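Local atomic coordinates of beta-lactamase (Klebsiella pneumoniae, PDB entry 6KBY), a protein that probably hydrolyses the amide bond of beta-lactam antibiotics to give substituted beta-amino acids, as a class C serine beta-lactamase, and here carries bound AMP. Residues T75-L80 against V174-A179; G329-F334 against I342-N347. All coordinates share one frame; numbering follows the deposited sequence.

Interaction 1 of 2, residues T75-L80 against V174-A179; sequences TFAATL and VSYEDA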
loop_
_atom_site.group_PDB
_atom_site.type_symbol
_atom_site.label_atom_id
_atom_site.label_comp_id
_atom_site.label_asym_id
_atom_site.label_seq_id
_atom_site.Cartn_x
_atom_site.Cartn_y
_atom_site.Cartn_z
ATOM N N THR A 75 3.489 -1.472 0.324
ATOM C CA THR A 75 3.474 -2.607 -0.591
ATOM C C THR A 75 4.621 -2.534 -1.589
ATOM O O THR A 75 5.050 -3.571 -2.102
ATOM C CB THR A 75 2.132 -2.741 -1.328
ATOM O OG1 THR A 75 1.954 -1.660 -2.259
ATOM C CG2 THR A 75 0.959 -2.797 -0.364
ATOM N N PHE A 76 5.117 -1.328 -1.886
ATOM C CA PHE A 76 6.288 -1.202 -2.747
ATOM C C PHE A 76 7.554 -1.645 -2.024
ATOM O O PHE A 76 8.424 -2.279 -2.627
ATOM C CB PHE A 76 6.405 0.228 -3.281
ATOM C CG PHE A 76 5.277 0.602 -4.199
ATOM C CD1 PHE A 76 4.084 1.086 -3.686
ATOM C CD2 PHE A 76 5.370 0.398 -5.566
ATOM C CE1 PHE A 76 3.022 1.393 -4.522
ATOM C CE2 PHE A 76 4.308 0.706 -6.409
ATOM C CZ PHE A 76 3.137 1.204 -5.883
ATOM N N ALA A 77 7.670 -1.326 -0.733
ATOM C CA ALA A 77 8.782 -1.847 0.055
ATOM C C ALA A 77 8.760 -3.371 0.071
ATOM O O ALA A 77 9.806 -4.019 -0.064
ATOM C CB ALA A 77 8.733 -1.282 1.477
ATOM N N ALA A 78 7.572 -3.962 0.217
ATOM C CA ALA A 78 7.454 -5.416 0.184
ATOM C C ALA A 78 7.793 -5.971 -1.191
ATOM O O ALA A 78 8.466 -7.006 -1.295
ATOM C CB ALA A 78 6.051 -5.852 0.600
ATOM N N THR A 79 7.305 -5.331 -2.258
ATOM C CA THR A 79 7.645 -5.806 -3.594
ATOM C C THR A 79 9.152 -5.769 -3.813
ATOM O O THR A 79 9.721 -6.693 -4.401
ATOM C CB THR A 79 6.895 -4.996 -4.656
ATOM O OG1 THR A 79 5.481 -5.124 -4.451
ATOM C CG2 THR A 79 7.220 -5.507 -6.057
ATOM N N LEU A 80 9.819 -4.729 -3.308
ATOM C CA LEU A 80 11.273 -4.664 -3.425
ATOM C C LEU A 80 11.947 -5.783 -2.643
ATOM O O LEU A 80 12.883 -6.419 -3.144
ATOM C CB LEU A 80 11.784 -3.297 -2.967
ATOM C CG LEU A 80 13.275 -3.087 -3.254
ATOM C CD1 LEU A 80 13.530 -2.931 -4.751
ATOM C CD2 LEU A 80 13.819 -1.895 -2.477
ATOM N N VAL A 174 21.967 -0.631 -3.548
ATOM C CA VAL A 174 21.522 0.720 -3.878
ATOM C C VAL A 174 20.745 1.307 -2.706
ATOM O O VAL A 174 20.300 0.596 -1.802
ATOM C CB VAL A 174 20.661 0.753 -5.162
ATOM C CG1 VAL A 174 21.496 0.366 -6.380
ATOM C CG2 VAL A 174 19.463 -0.169 -5.014
ATOM N N SER A 175 20.585 2.628 -2.726
ATOM C CA SER A 175 19.699 3.274 -1.771
ATOM C C SER A 175 18.254 2.888 -2.076
ATOM O O SER A 175 17.921 2.477 -3.188
ATOM C CB SER A 175 19.819 4.793 -1.879
ATOM O OG SER A 175 19.310 5.242 -3.123
ATOM N N TYR A 176 17.383 3.034 -1.076
ATOM C CA TYR A 176 15.973 2.724 -1.296
ATOM C C TYR A 176 15.378 3.607 -2.387
ATOM O O TYR A 176 14.601 3.138 -3.226
ATOM C CB TYR A 176 15.179 2.862 0.007
ATOM C CG TYR A 176 13.746 2.428 -0.161
ATOM C CD1 TYR A 176 13.428 1.086 -0.236
ATOM C CD2 TYR A 176 12.717 3.357 -0.270
ATOM C CE1 TYR A 176 12.132 0.668 -0.409
ATOM C CE2 TYR A 176 11.400 2.947 -0.447
ATOM C CZ TYR A 176 11.119 1.594 -0.515
ATOM O OH TYR A 176 9.835 1.134 -0.696
ATOM N N GLU A 177 15.753 4.886 -2.401
ATOM C CA GLU A 177 15.233 5.805 -3.404
ATOM C C GLU A 177 15.626 5.364 -4.807
ATOM O O GLU A 177 14.796 5.379 -5.724
ATOM C CB GLU A 177 15.755 7.213 -3.117
ATOM C CG GLU A 177 15.289 7.811 -1.795
ATOM C CD GLU A 177 15.814 7.070 -0.564
ATOM O OE1 GLU A 177 17.027 6.759 -0.521
ATOM O OE2 GLU A 177 15.009 6.779 0.354
ATOM N N ASP A 178 16.891 4.968 -4.994
ATOM C CA ASP A 178 17.324 4.457 -6.291
ATOM C C ASP A 178 16.640 3.138 -6.621
ATOM O O ASP A 178 16.241 2.908 -7.765
ATOM C CB ASP A 178 18.844 4.261 -6.313
ATOM C CG ASP A 178 19.606 5.539 -6.594
ATOM O OD1 ASP A 178 18.971 6.577 -6.874
ATOM O OD2 ASP A 178 20.856 5.490 -6.545
ATOM N N ALA A 179 16.513 2.248 -5.633
ATOM C CA ALA A 179 15.856 0.971 -5.884
ATOM C C ALA A 179 14.442 1.173 -6.415
ATOM O O ALA A 179 14.017 0.492 -7.354
ATOM C CB ALA A 179 15.826 0.140 -4.604
#
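Tyr176 reaches from the first turn of helix 176-187 to the side of helix 72-86, where Ala77 meets its tip and Leu80 its flank. CG of Tyr176 stands anti to the backbone N (chi1 -175°), which carries the ring away from its own helix. From CB outward, CD1 and CE1 are the ring atoms that meet Leu80: CD2 of Leu80 approaches CE1 of Tyr176 obliquely to 3.7 Å and lies equally near CD1. CZ comes next, packed against Ala77, whose CA sits at the ring edge near its plane. At the end, OH of Tyr176 presses on CA of Ala77 at 3.2 Å and on CB of Ala77 at 3.4 Å; the poor angle to Ala77 N rules out a hydrogen bond there, so the hydroxyl meets this helix by close packing. Helix 72-86 belongs to the helical part of the class C beta-lactamase fold, and the Ser71 that binds AMP covalently directly precedes it. Leu80 extends the opposite way, its side chain sliding past that of Tyr176, with CG likewise anti to the backbone N (chi1 -172°). Both its methyls face the methyl of Ala179, one helical turn beyond Tyr176, CD2 of Leu80 lying 3.6 Å from CB of Ala179 and CD1 only slightly farther. The turn that positions Tyr176 is N-capped: OG of Ser175 accepts from N of Asp178 at 3.1 Å, with an N-H...O angle of 163°. Helix 158-171 also lines this buried junction, placing Thr161 against Ala77, Ala168 against Leu80 and Ala169 against Tyr176.

Interaction 2 of 2, residues G329-F334 against I342-N347; sequences GAYIAF and IVMLAN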
loop_
_atom_site.group_PDB
_atom_site.type_symbol
_atom_site.label_atom_id
_atom_site.label_comp_id
_atom_site.label_asym_id
_atom_site.label_seq_id
_atom_site.Cartn_x
_atom_site.Cartn_y
_atom_site.Cartn_z
ATOM N N GLY A 329 -6.393 10.261 1.306
ATOM C CA GLY A 329 -6.918 8.957 1.670
ATOM C C GLY A 329 -7.055 8.070 0.451
ATOM O O GLY A 329 -7.714 8.453 -0.527
ATOM N N ALA A 330 -6.445 6.882 0.509
ATOM C CA ALA A 330 -6.332 5.976 -0.623
ATOM C C ALA A 330 -6.722 4.560 -0.215
ATOM O O ALA A 330 -6.651 4.181 0.957
ATOM C CB ALA A 330 -4.897 5.975 -1.167
ATOM N N TYR A 331 -7.092 3.760 -1.213
ATOM C CA TYR A 331 -7.410 2.358 -0.974
ATOM C C TYR A 331 -7.236 1.585 -2.270
ATOM O O TYR A 331 -7.590 2.088 -3.339
ATOM C CB TYR A 331 -8.849 2.208 -0.463
ATOM C CG TYR A 331 -9.277 0.789 -0.131
ATOM C CD1 TYR A 331 -8.633 0.064 0.870
ATOM C CD2 TYR A 331 -10.348 0.188 -0.788
ATOM C CE1 TYR A 331 -9.033 -1.225 1.198
ATOM C CE2 TYR A 331 -10.744 -1.100 -0.469
ATOM C CZ TYR A 331 -10.091 -1.799 0.526
ATOM O OH TYR A 331 -10.516 -3.075 0.827
ATOM N N ILE A 332 -6.705 0.367 -2.160
ATOM C CA ILE A 332 -6.640 -0.586 -3.261
ATOM C C ILE A 332 -7.252 -1.894 -2.797
ATOM O O ILE A 332 -6.951 -2.364 -1.693
ATOM C CB ILE A 332 -5.184 -0.867 -3.688
ATOM C CG1 ILE A 332 -4.625 0.328 -4.440
ATOM C CG2 ILE A 332 -5.091 -2.177 -4.514
ATOM C CD1 ILE A 332 -3.209 0.158 -4.924
ATOM N N ALA A 333 -8.060 -2.508 -3.661
ATOM C CA ALA A 333 -8.505 -3.878 -3.443
ATOM C C ALA A 333 -8.562 -4.606 -4.776
ATOM O O ALA A 333 -8.904 -4.010 -5.803
ATOM C CB ALA A 333 -9.887 -3.929 -2.780
ATOM N N PHE A 334 -8.241 -5.898 -4.761
ATOM C CA PHE A 334 -8.362 -6.695 -5.971
ATOM C C PHE A 334 -8.617 -8.152 -5.617
ATOM O O PHE A 334 -8.213 -8.630 -4.552
ATOM C CB PHE A 334 -7.172 -6.509 -6.929
ATOM C CG PHE A 334 -5.821 -6.883 -6.354
ATOM C CD1 PHE A 334 -5.107 -5.999 -5.556
ATOM C CD2 PHE A 334 -5.244 -8.108 -6.651
ATOM C CE1 PHE A 334 -3.858 -6.340 -5.058
ATOM C CE2 PHE A 334 -3.998 -8.455 -6.158
ATOM C CZ PHE A 334 -3.307 -7.570 -5.358
ATOM N N ILE A 342 -9.723 -2.304 -7.912
ATOM C CA ILE A 342 -10.114 -0.912 -7.781
ATOM C C ILE A 342 -9.026 -0.142 -7.047
ATOM O O ILE A 342 -8.401 -0.649 -6.105
ATOM C CB ILE A 342 -11.486 -0.764 -7.090
ATOM C CG1 ILE A 342 -11.934 0.697 -7.074
ATOM C CG2 ILE A 342 -11.473 -1.352 -5.686
ATOM C CD1 ILE A 342 -13.364 0.870 -6.621
ATOM N N VAL A 343 -8.806 1.090 -7.502
ATOM C CA VAL A 343 -7.968 2.078 -6.839
ATOM C C VAL A 343 -8.854 3.288 -6.564
ATOM O O VAL A 343 -9.504 3.797 -7.484
ATOM C CB VAL A 343 -6.801 2.499 -7.752
ATOM C CG1 VAL A 343 -5.911 3.515 -7.055
ATOM C CG2 VAL A 343 -6.006 1.290 -8.222
ATOM N N MET A 344 -8.881 3.757 -5.316
ATOM C CA MET A 344 -9.630 4.957 -4.959
ATOM C C MET A 344 -8.666 5.939 -4.320
ATOM O O MET A 344 -8.127 5.656 -3.246
ATOM C CB MET A 344 -10.747 4.623 -3.972
ATOM C CG MET A 344 -11.828 3.724 -4.535
ATOM S SD MET A 344 -12.850 2.959 -3.259
ATOM C CE MET A 344 -13.473 4.393 -2.380
ATOM N N LEU A 345 -8.467 7.090 -4.963
ATOM C CA LEU A 345 -7.571 8.121 -4.462
ATOM C C LEU A 345 -8.359 9.386 -4.162
ATOM O O LEU A 345 -9.208 9.802 -4.957
ATOM C CB LEU A 345 -6.486 8.449 -5.486
ATOM C CG LEU A 345 -5.704 7.251 -6.022
ATOM C CD1 LEU A 345 -4.619 7.715 -6.971
ATOM C CD2 LEU A 345 -5.117 6.429 -4.886
ATOM N N ALA A 346 -8.061 10.008 -3.024
ATOM C CA ALA A 346 -8.713 11.238 -2.600
ATOM C C ALA A 346 -7.681 12.167 -1.981
ATOM O O ALA A 346 -6.731 11.715 -1.331
ATOM C CB ALA A 346 -9.789 10.969 -1.545
ATOM N N ASN A 347 -7.897 13.474 -2.150
ATOM C CA ASN A 347 -7.076 14.489 -1.491
ATOM C C ASN A 347 -7.724 15.039 -0.220
ATOM O O ASN A 347 -7.608 16.230 0.117
ATOM C CB ASN A 347 -6.623 15.587 -2.450
ATOM C CG ASN A 347 -7.768 16.386 -3.022
ATOM O OD1 ASN A 347 -8.935 16.037 -2.838
ATOM N ND2 ASN A 347 -7.438 17.457 -3.750
HETATM O O HOH W 1 -9.877 6.846 -1.244
#
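Ile332 and Val343 face each other as a non-hydrogen-bonded pair, their side chains side by side and pointing the same way. CG1 of Ile332 and CG2 of Val343, each anti to its own carbonyl carbon, are the branches that touch, 4.1 Å apart. On this same face Leu345 turns a methyl to its partner, CD2 meeting CB of Ala330 at 3.8 Å. The other face carries Tyr331 beside Met344 and Ala333 beside Ile342. The Met344 chain bends at chi3 (57°), and its SD lies at the edge of the Tyr331 ring, near the ring plane, 4.5 Å from CD2 of Tyr331: a loose edge contact. CG2 of Ile342 packs on CB of Ala333. Between the two faces runs an antiparallel ladder, joining the arms of a beta hairpin. The N of Met344 gives a straight bond to O of Tyr331 (2.9 Å, 170° at the hydrogen), whereas N of Ala346 donates only weakly to O of Gly329. A water donates to that same Gly329 O at 2.8 Å and weakly to O of Met344, bridging the strands near this end. Gly329 lies beside Ser324, an AMP-binding residue. The Tyr331 hydroxyl is hydrogen-bonded to Asn320 OD1 and Trp318 NE1 of strand 317-325. Within the central sheet, strand 328-335 also pairs with 317-325, on the side away from 340-346, and strand 340-346 pairs with 34-41. Helix 352-364 packs on the face of Tyr331, Ile342 and Met344, while helix 234-244 lies against Ile332 and Val343.

Overall arrangement
From the N terminus, helix 11-30 leads into strands 34-41 and 44-50, and the chain then reaches helix 72-86. Interaction 1 closes when helix 176-187 returns to it, a long loop of 93 intervening residues, largely helical where regular and tied within the helical part of the fold. Interaction 2 follows in series, neither nested nor crossed: only seven residues separate 329-334 from 342-347, a local hairpin closure. Its second arm lies beside strand 34-41, so the C-terminal strands rejoin the N-terminal ones in one sheet. The two centres are 21 Å apart, the nearest atoms about 6 Å, without touching; bound AMP touches neither, about 11 Å from the Phe76 side chain and about 8 Å from that of Ala330.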